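Local coordinates for protein beta-lactamase (Burkholderia cenocepacia, PDB 5E2G) that probably hydrolyses beta-lactams to substituted beta-amino acids, as a member of the class C beta-lactamase family, at residues F258-G261 / P262-Q265; P287-F291 / D292-A296; Y274-L278 / P279-A283. One frame throughout, in Å; residues are numbered along the deposited sequence.

All three contacts are local, each formed within one continuous run of chain, and they follow one another in the order 1, 3, 2. Contact 1, largely buried, is a hairpin held by backbone hydrogen bonds between strands 256-260 and 263-265. Contact 3 is partly buried and opens helix 278-284, combining helix-start bonds with leucine packing. Contact 2 lies at the surface, where helix 287-291 ends and the chain enters strand 294-303, a neighbour of strand 256-260 in the same antiparallel sheet; a single hydrogen bond crosses it. Selenomethionine Met-289 joins them, its CE lying 3.5 Å from Leu-263 CD1 and its CG 3.5 Å from Ala-283 O.

Contact 1 of 3, residues F258-G261 / P262-Q265; sequences FRAG and PLTQ
Ala-260 N donates to Leu-263 O over 2.8 Å in a nearly straight bond, and Leu-263 N returns a bond of 2.9 Å to Ala-260 O. Farther from the turn, Gln-265 N reaches Phe-258 O at 2.8 Å, while the reverse bond from Phe-258 N is weak. Between these two hydrogen-bonded pairs sits the non-hydrogen-bonded pair Arg-259 and Thr-264, whose side chains run alongside each other. Arg-259 bends at chi2 (-68°), and its NH1 donates a bent hydrogen bond of 2.8 Å to Thr-264 OG1, which lies at the guanidinium edge, 16° out of its plane. Together the two strands form a beta hairpin closed by a type II' turn from Ala-260 to Leu-263, with Gly-261 at positive phi (49°). A water bridges the turn, donating to both Gly-261 O and Leu-263 O. On the sheet face carrying Phe-258, Ala-260, Leu-263 and Gln-265, Ala-260 CB meets Leu-263 CD2 at 4.2 Å, and Met-289 of helix 287-291 packs on both residues. The amide of Gln-265 finds its partners outside the hairpin, with OE1 accepting from Arg-146 NE and NE2 donating to Ile-268 O.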
ATOM      1  N   PHE A 258     -13.353   3.044  10.070  1.00 13.92           N
ATOM      2  CA  PHE A 258     -14.519   3.577   9.376  1.00 12.41           C
ATOM      3  C   PHE A 258     -15.149   2.512   8.497  1.00 12.06           C
ATOM      4  O   PHE A 258     -14.451   1.682   7.915  1.00 15.27           O
ATOM      5  CB  PHE A 258     -14.177   4.753   8.457  1.00 12.76           C
ATOM      6  CG  PHE A 258     -13.696   5.981   9.165  1.00 13.75           C
ATOM      7  CD1 PHE A 258     -12.333   6.216   9.326  1.00 15.49           C
ATOM      8  CD2 PHE A 258     -14.599   6.925   9.626  1.00 15.07           C
ATOM      9  CE1 PHE A 258     -11.881   7.362   9.964  1.00 15.08           C
ATOM     10  CE2 PHE A 258     -14.161   8.073  10.259  1.00 14.58           C
ATOM     11  CZ  PHE A 258     -12.796   8.291  10.433  1.00 15.89           C
ATOM     12  N   ARG A 259     -16.473   2.560   8.384  1.00 12.62           N
ATOM     13  CA  ARG A 259     -17.165   1.965   7.249  1.00 13.74           C
ATOM     14  C   ARG A 259     -17.288   3.005   6.150  1.00 16.00           C
ATOM     15  O   ARG A 259     -17.625   4.158   6.419  1.00 16.39           O
ATOM     16  CB  ARG A 259     -18.570   1.488   7.619  1.00 14.23           C
ATOM     17  CG  ARG A 259     -18.651   0.706   8.883  1.00 14.72           C
ATOM     18  CD  ARG A 259     -17.968  -0.632   8.771  1.00 14.54           C
ATOM     19  NE  ARG A 259     -18.151  -1.370  10.014  1.00 17.22           N
ATOM     20  CZ  ARG A 259     -17.645  -2.566  10.260  1.00 17.31           C
ATOM     21  NH1 ARG A 259     -16.914  -3.168   9.334  1.00 18.08           N
ATOM     22  NH2 ARG A 259     -17.880  -3.157  11.427  1.00 13.35           N
ATOM     23  N   ALA A 260     -17.019   2.598   4.911  1.00 16.18           N
ATOM     24  CA  ALA A 260     -17.332   3.424   3.745  1.00 15.63           C
ATOM     25  C   ALA A 260     -17.933   2.503   2.696  1.00 17.95           C
ATOM     26  O   ALA A 260     -17.223   1.675   2.119  1.00 16.10           O
ATOM     27  CB  ALA A 260     -16.101   4.151   3.206  1.00 17.35           C
ATOM     28  N   GLY A 261     -19.236   2.633   2.464  1.00 19.13           N
ATOM     29  CA  GLY A 261     -19.949   1.668   1.666  1.00 19.39           C
ATOM     30  C   GLY A 261     -19.655   0.252   2.125  1.00 14.81           C
ATOM     31  O   GLY A 261     -19.767  -0.074   3.308  1.00 17.71           O
ATOM     32  N   PRO A 262     -19.231  -0.604   1.190  1.00 17.63           N
ATOM     33  CA  PRO A 262     -18.929  -2.005   1.529  1.00 18.35           C
ATOM     34  C   PRO A 262     -17.589  -2.196   2.216  1.00 16.06           C
ATOM     35  O   PRO A 262     -17.303  -3.300   2.703  1.00 16.12           O
ATOM     36  CB  PRO A 262     -18.907  -2.676   0.160  1.00 20.00           C
ATOM     37  CG  PRO A 262     -18.313  -1.595  -0.715  1.00 18.42           C
ATOM     38  CD  PRO A 262     -18.953  -0.317  -0.230  1.00 17.40           C
ATOM     39  N   LEU A 263     -16.777  -1.158   2.253  1.00 13.93           N
ATOM     40  CA  LEU A 263     -15.382  -1.226   2.632  1.00 12.85           C
ATOM     41  C   LEU A 263     -15.225  -0.831   4.090  1.00 15.50           C
ATOM     42  O   LEU A 263     -15.959   0.016   4.600  1.00 19.66           O
ATOM     43  CB  LEU A 263     -14.585  -0.291   1.718  1.00 15.91           C
ATOM     44  CG  LEU A 263     -13.134   0.108   1.902  1.00 16.80           C
ATOM     45  CD1 LEU A 263     -12.594   0.497   0.536  1.00 18.50           C
ATOM     46  CD2 LEU A 263     -13.018   1.268   2.859  1.00 15.94           C
ATOM     47  N   THR A 264     -14.264  -1.456   4.760  1.00 12.62           N
ATOM     48  CA  THR A 264     -13.841  -1.029   6.084  1.00 14.39           C
ATOM     49  C   THR A 264     -12.415  -0.504   5.976  1.00 14.15           C
ATOM     50  O   THR A 264     -11.545  -1.166   5.403  1.00 12.82           O
ATOM     51  CB  THR A 264     -13.941  -2.168   7.097  1.00 15.17           C
ATOM     52  OG1 THR A 264     -15.303  -2.585   7.182  1.00 15.60           O
ATOM     53  CG2 THR A 264     -13.473  -1.717   8.474  1.00 14.45           C
ATOM     54  N   GLN A 265     -12.194   0.698   6.494  1.00 11.52           N
ATOM     55  CA  GLN A 265     -10.924   1.401   6.369  1.00 13.39           C
ATOM     56  C   GLN A 265     -10.110   1.226   7.643  1.00 12.43           C
ATOM     57  O   GLN A 265     -10.540   1.660   8.719  1.00 11.78           O
ATOM     58  CB  GLN A 265     -11.162   2.885   6.089  1.00 12.25           C
ATOM     59  CG  GLN A 265      -9.895   3.683   5.905  1.00 14.04           C
ATOM     60  CD  GLN A 265      -9.099   3.223   4.705  1.00 12.34           C
ATOM     61  OE1 GLN A 265      -9.562   3.327   3.571  1.00 14.58           O
ATOM     62  NE2 GLN A 265      -7.892   2.709   4.945  1.00 12.45           N
TER
HETATM   63  O   HOH W   1     -18.462  -1.174   5.306  1.00 17.57           O

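Contact 2 of 3, residues P287-F291 / D292-A296; sequences PKMLF and DAVPA
Asp-292 N donates to Lys-288 O over 3.1 Å, an i to i-4 bond that closes the last turn of helix 287-291. Asp-292 is the first residue to leave helical geometry, and from here the chain passes into strand 294-303 of the large antiparallel sheet. The side chain of Asp-292 lies beside the same carbonyl, with CB 3.2 Å from Lys-288 O. The carboxylate then meets the aliphatic part of the lysine, where Asp-292 OD2 lies 3.4 Å from Lys-288 CG. Although the charges are opposite, they form no salt bridge: the lysine chain bends at chi3 and chi4, leaving Lys-288 NZ 5.2 Å from Asp-292 OD2, which may leave a modest electrostatic attraction. Beyond the aspartate, Val-294 points toward the helix and is bonded through its backbone to Arg-146 of strand 145-146. Arg-146 also touches the buried side chain of Met-289, a selenomethionine, and Ala-260 touches Val-294. Met-289 folds back through bends at chi2 (-56°) and chi3, so that it crosses the valine at about a right angle. Here Met-289 SE comes 4.1 Å from Val-294 CG2, the methyl placed anti to the carbonyl carbon.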
ATOM      1  N   PRO A 287     -14.298   1.831  -9.037  1.00 29.61           N
ATOM      2  CA  PRO A 287     -13.893   3.232  -9.258  1.00 29.06           C
ATOM      3  C   PRO A 287     -14.590   4.230  -8.355  1.00 29.64           C
ATOM      4  O   PRO A 287     -13.972   5.230  -7.974  1.00 30.50           O
ATOM      5  CB  PRO A 287     -14.267   3.468 -10.727  1.00 34.29           C
ATOM      6  CG  PRO A 287     -14.252   2.107 -11.344  1.00 33.21           C
ATOM      7  CD  PRO A 287     -14.687   1.152 -10.288  1.00 30.58           C
ATOM      8  N   LYS A 288     -15.860   3.990  -8.004  1.00 29.52           N
ATOM      9  CA  LYS A 288     -16.573   4.889  -7.100  1.00 29.81           C
ATOM     10  C   LYS A 288     -15.822   5.079  -5.789  1.00 26.81           C
ATOM     11  O   LYS A 288     -15.815   6.177  -5.221  1.00 26.91           O
ATOM     12  CB  LYS A 288     -17.975   4.357  -6.813  1.00 36.62           C
ATOM     13  CG  LYS A 288     -18.685   5.108  -5.675  1.00 40.62           C
ATOM     14  CD  LYS A 288     -19.972   4.429  -5.213  1.00 40.64           C
ATOM     15  CE  LYS A 288     -21.103   4.601  -6.216  1.00 40.63           C
ATOM     16  NZ  LYS A 288     -20.971   3.735  -7.420  1.00 40.54           N
HETATM   17  N   MSE A 289     -15.201   4.019  -5.285  1.00 24.87           N
HETATM   18  CA  MSE A 289     -14.441   4.112  -4.053  1.00 25.44           C
HETATM   19  C   MSE A 289     -13.233   5.008  -4.263  1.00 29.07           C
HETATM   20  O   MSE A 289     -12.888   5.824  -3.413  1.00 31.44           O
HETATM   21  CB  MSE A 289     -14.004   2.726  -3.581  1.00 26.99           C
HETATM   22  CG  MSE A 289     -15.145   1.842  -3.139  1.00 31.02           C
HETATM   23 SE   MSE A 289     -16.178   2.692  -1.733  0.84 45.14          SE
HETATM   24  CE  MSE A 289     -14.735   3.124  -0.516  1.00 33.12           C
ATOM     25  N   LEU A 290     -12.614   4.861  -5.434  1.00 32.61           N
ATOM     26  CA  LEU A 290     -11.334   5.505  -5.691  1.00 37.07           C
ATOM     27  C   LEU A 290     -11.455   7.005  -5.927  1.00 38.05           C
ATOM     28  O   LEU A 290     -10.537   7.755  -5.576  1.00 40.50           O
ATOM     29  CB  LEU A 290     -10.654   4.844  -6.887  1.00 42.61           C
ATOM     30  CG  LEU A 290      -9.842   3.589  -6.565  1.00 47.89           C
ATOM     31  CD1 LEU A 290     -10.709   2.334  -6.458  1.00 46.66           C
ATOM     32  CD2 LEU A 290      -8.740   3.414  -7.595  1.00 53.58           C
ATOM     33  N   PHE A 291     -12.561   7.473  -6.504  1.00 33.73           N
ATOM     34  CA  PHE A 291     -12.642   8.860  -6.930  1.00 36.60           C
ATOM     35  C   PHE A 291     -13.697   9.692  -6.220  1.00 35.02           C
ATOM     36  O   PHE A 291     -13.588  10.923  -6.236  1.00 35.83           O
ATOM     37  CB  PHE A 291     -12.890   8.930  -8.443  1.00 44.05           C
ATOM     38  CG  PHE A 291     -11.836   8.225  -9.254  1.00 48.18           C
ATOM     39  CD1 PHE A 291     -10.587   8.803  -9.442  1.00 45.25           C
ATOM     40  CD2 PHE A 291     -12.088   6.981  -9.817  1.00 49.91           C
ATOM     41  CE1 PHE A 291      -9.611   8.158 -10.176  1.00 45.49           C
ATOM     42  CE2 PHE A 291     -11.114   6.330 -10.555  1.00 49.41           C
ATOM     43  CZ  PHE A 291      -9.874   6.920 -10.735  1.00 47.97           C
ATOM     44  N   ASP A 292     -14.700   9.075  -5.604  1.00 32.12           N
ATOM     45  CA  ASP A 292     -15.782   9.818  -4.981  1.00 28.44           C
ATOM     46  C   ASP A 292     -15.495  10.061  -3.503  1.00 23.89           C
ATOM     47  O   ASP A 292     -14.612   9.447  -2.906  1.00 24.08           O
ATOM     48  CB  ASP A 292     -17.108   9.074  -5.144  1.00 31.04           C
ATOM     49  CG  ASP A 292     -17.497   8.876  -6.602  1.00 37.45           C
ATOM     50  OD1 ASP A 292     -16.770   9.355  -7.500  1.00 40.78           O
ATOM     51  OD2 ASP A 292     -18.542   8.242  -6.852  1.00 37.77           O
ATOM     52  N   ALA A 293     -16.266  10.978  -2.918  1.00 23.16           N
ATOM     53  CA  ALA A 293     -16.193  11.311  -1.497  1.00 24.04           C
ATOM     54  C   ALA A 293     -17.295  10.543  -0.774  1.00 26.42           C
ATOM     55  O   ALA A 293     -18.399  11.046  -0.555  1.00 32.16           O
ATOM     56  CB  ALA A 293     -16.326  12.814  -1.285  1.00 28.03           C
ATOM     57  N   VAL A 294     -16.982   9.315  -0.390  1.00 21.11           N
ATOM     58  CA  VAL A 294     -17.976   8.410   0.191  1.00 19.80           C
ATOM     59  C   VAL A 294     -18.213   8.806   1.645  1.00 22.15           C
ATOM     60  O   VAL A 294     -17.241   9.039   2.381  1.00 25.07           O
ATOM     61  CB  VAL A 294     -17.492   6.966   0.087  1.00 19.39           C
ATOM     62  CG1 VAL A 294     -18.554   6.005   0.599  1.00 23.62           C
ATOM     63  CG2 VAL A 294     -17.113   6.635  -1.347  1.00 18.50           C
ATOM     64  N   PRO A 295     -19.460   8.912   2.095  1.00 20.16           N
ATOM     65  CA  PRO A 295     -19.702   9.103   3.528  1.00 19.65           C
ATOM     66  C   PRO A 295     -19.117   7.947   4.323  1.00 21.04           C
ATOM     67  O   PRO A 295     -19.256   6.781   3.953  1.00 23.27           O
ATOM     68  CB  PRO A 295     -21.228   9.155   3.624  1.00 20.01           C
ATOM     69  CG  PRO A 295     -21.648   9.668   2.288  1.00 21.34           C
ATOM     70  CD  PRO A 295     -20.693   9.053   1.304  1.00 20.69           C
ATOM     71  N   ALA A 296     -18.442   8.283   5.413  1.00 18.51           N
ATOM     72  CA  ALA A 296     -17.695   7.316   6.203  1.00 13.56           C
ATOM     73  C   ALA A 296     -18.170   7.392   7.641  1.00 15.85           C
ATOM     74  O   ALA A 296     -18.086   8.451   8.267  1.00 19.52           O
ATOM     75  CB  ALA A 296     -16.196   7.597   6.123  1.00 13.85           C
TER

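Contact 3 of 3, residues Y274-L278 / P279-A283; sequences YPVAL and PTLLA
Leu-278 and Leu-282, one helical turn apart, pack obliquely at the start of helix 278-284, with Leu-278 CG 3.7 Å from Leu-282 CD1. Ala-277 occupies the N-cap position of this helix, which follows the loop after strand 270-273. The first turn is tied by backbone bonds: Leu-282 N gives Leu-278 O a nearly linear bond of 2.9 Å (172° at the hydrogen), and Thr-280 N reaches Ala-277 O at 2.9 Å. Leu-281 N adds weak bonds to both carbonyl oxygens.

The tight side of the contact is the inward one, where Val-276 and Leu-281 are buried and cross at about a right angle. Val-276 CG2 stands anti to the backbone N and is thereby turned onto the leucine, 3.6 Å from Leu-281 CD2, while Thr-280 CB and CG2 also come against this methyl. Trp-310 of strand 309-316 touches both residues, and Tyr-352 of helix 344-357 packs on Leu-281, its OH donating a hydrogen bond to Val-276 O that links the loop to that helix.

The other side is looser and more exposed. A water lies between the loop and the first turn of the helix, 3.2 Å from Thr-280 OG1, though its bond to Ala-277 N is too short to be sound and remains doubtful. Ala-277 and Pro-279 lie at the surface, touching through Ala-277 CB and Pro-279 CD at 3.8 Å.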
ATOM      1  N   TYR A 274     -14.187 -12.060   6.622  1.00 21.35           N
ATOM      2  CA  TYR A 274     -13.885 -13.307   5.932  1.00 22.53           C
ATOM      3  C   TYR A 274     -14.679 -14.460   6.544  1.00 25.99           C
ATOM      4  O   TYR A 274     -14.768 -14.561   7.765  1.00 26.30           O
ATOM      5  CB  TYR A 274     -12.397 -13.615   5.989  1.00 20.35           C
ATOM      6  CG  TYR A 274     -12.017 -14.819   5.164  1.00 23.48           C
ATOM      7  CD1 TYR A 274     -11.725 -14.688   3.812  1.00 22.34           C
ATOM      8  CD2 TYR A 274     -11.965 -16.093   5.728  1.00 25.59           C
ATOM      9  CE1 TYR A 274     -11.382 -15.781   3.048  1.00 25.03           C
ATOM     10  CE2 TYR A 274     -11.624 -17.196   4.964  1.00 28.40           C
ATOM     11  CZ  TYR A 274     -11.333 -17.031   3.625  1.00 28.59           C
ATOM     12  OH  TYR A 274     -10.987 -18.114   2.850  1.00 33.04           O
ATOM     13  N   PRO A 275     -15.259 -15.339   5.703  1.00 27.04           N
ATOM     14  CA  PRO A 275     -15.228 -15.420   4.232  1.00 26.71           C
ATOM     15  C   PRO A 275     -15.923 -14.249   3.537  1.00 25.04           C
ATOM     16  O   PRO A 275     -16.841 -13.662   4.108  1.00 25.55           O
ATOM     17  CB  PRO A 275     -15.971 -16.730   3.931  1.00 29.65           C
ATOM     18  CG  PRO A 275     -16.063 -17.454   5.238  1.00 31.54           C
ATOM     19  CD  PRO A 275     -16.098 -16.396   6.287  1.00 30.63           C
ATOM     20  N   VAL A 276     -15.497 -13.925   2.317  1.00 23.48           N
ATOM     21  CA  VAL A 276     -15.933 -12.721   1.620  1.00 23.32           C
ATOM     22  C   VAL A 276     -16.446 -13.104   0.235  1.00 26.04           C
ATOM     23  O   VAL A 276     -15.794 -13.879  -0.476  1.00 27.44           O
ATOM     24  CB  VAL A 276     -14.783 -11.699   1.523  1.00 22.47           C
ATOM     25  CG1 VAL A 276     -13.513 -12.376   1.010  1.00 19.19           C
ATOM     26  CG2 VAL A 276     -15.175 -10.513   0.651  1.00 25.86           C
ATOM     27  N   ALA A 277     -17.613 -12.567  -0.142  1.00 24.43           N
ATOM     28  CA  ALA A 277     -18.167 -12.804  -1.473  1.00 17.19           C
ATOM     29  C   ALA A 277     -17.505 -11.888  -2.482  1.00 16.86           C
ATOM     30  O   ALA A 277     -17.183 -10.736  -2.171  1.00 27.83           O
ATOM     31  CB  ALA A 277     -19.679 -12.577  -1.495  1.00 26.95           C
ATOM     32  N   LEU A 278     -17.300 -12.394  -3.693  1.00 19.60           N
ATOM     33  CA  LEU A 278     -16.638 -11.572  -4.705  1.00 23.15           C
ATOM     34  C   LEU A 278     -17.329 -10.229  -4.941  1.00 22.12           C
ATOM     35  O   LEU A 278     -16.624  -9.209  -5.002  1.00 22.01           O
ATOM     36  CB  LEU A 278     -16.488 -12.357  -6.015  1.00 24.02           C
ATOM     37  CG  LEU A 278     -15.800 -11.534  -7.116  1.00 22.92           C
ATOM     38  CD1 LEU A 278     -14.429 -11.064  -6.664  1.00 18.08           C
ATOM     39  CD2 LEU A 278     -15.703 -12.317  -8.422  1.00 26.41           C
ATOM     40  N   PRO A 279     -18.666 -10.141  -5.060  1.00 24.24           N
ATOM     41  CA  PRO A 279     -19.283  -8.812  -5.213  1.00 21.14           C
ATOM     42  C   PRO A 279     -18.871  -7.837  -4.126  1.00 20.97           C
ATOM     43  O   PRO A 279     -18.806  -6.630  -4.380  1.00 22.84           O
ATOM     44  CB  PRO A 279     -20.786  -9.114  -5.167  1.00 20.21           C
ATOM     45  CG  PRO A 279     -20.906 -10.535  -5.572  1.00 20.12           C
ATOM     46  CD  PRO A 279     -19.681 -11.215  -5.065  1.00 21.56           C
ATOM     47  N   THR A 280     -18.569  -8.324  -2.922  1.00 20.76           N
ATOM     48  CA  THR A 280     -18.115  -7.426  -1.870  1.00 21.02           C
ATOM     49  C   THR A 280     -16.783  -6.792  -2.235  1.00 20.04           C
ATOM     50  O   THR A 280     -16.593  -5.583  -2.058  1.00 18.66           O
ATOM     51  CB  THR A 280     -18.005  -8.172  -0.545  1.00 17.24           C
ATOM     52  OG1 THR A 280     -19.308  -8.555  -0.113  1.00 18.16           O
ATOM     53  CG2 THR A 280     -17.407  -7.277   0.493  1.00 17.50           C
ATOM     54  N   LEU A 281     -15.858  -7.591  -2.769  1.00 21.64           N
ATOM     55  CA  LEU A 281     -14.545  -7.073  -3.140  1.00 18.48           C
ATOM     56  C   LEU A 281     -14.629  -6.187  -4.365  1.00 18.55           C
ATOM     57  O   LEU A 281     -13.971  -5.145  -4.430  1.00 19.08           O
ATOM     58  CB  LEU A 281     -13.581  -8.225  -3.399  1.00 17.76           C
ATOM     59  CG  LEU A 281     -13.360  -9.161  -2.217  1.00 18.11           C
ATOM     60  CD1 LEU A 281     -12.474 -10.308  -2.642  1.00 17.15           C
ATOM     61  CD2 LEU A 281     -12.738  -8.407  -1.048  1.00 16.08           C
ATOM     62  N   LEU A 282     -15.426  -6.592  -5.355  1.00 20.10           N
ATOM     63  CA  LEU A 282     -15.580  -5.771  -6.545  1.00 20.52           C
ATOM     64  C   LEU A 282     -16.130  -4.398  -6.183  1.00 22.17           C
ATOM     65  O   LEU A 282     -15.616  -3.375  -6.645  1.00 27.43           O
ATOM     66  CB  LEU A 282     -16.485  -6.476  -7.563  1.00 18.48           C
ATOM     67  CG  LEU A 282     -16.076  -7.896  -7.978  1.00 20.71           C
ATOM     68  CD1 LEU A 282     -17.141  -8.556  -8.817  1.00 18.22           C
ATOM     69  CD2 LEU A 282     -14.762  -7.896  -8.723  1.00 25.38           C
ATOM     70  N   ALA A 283     -17.158  -4.355  -5.328  1.00 21.16           N
ATOM     71  CA  ALA A 283     -17.756  -3.082  -4.944  1.00 18.90           C
ATOM     72  C   ALA A 283     -16.780  -2.223  -4.153  1.00 18.72           C
ATOM     73  O   ALA A 283     -16.738  -0.999  -4.328  1.00 18.64           O
ATOM     74  CB  ALA A 283     -19.026  -3.325  -4.131  1.00 19.81           C
TER
HETATM   75  O   HOH W   2     -19.124 -11.372   1.342  1.00 25.85           O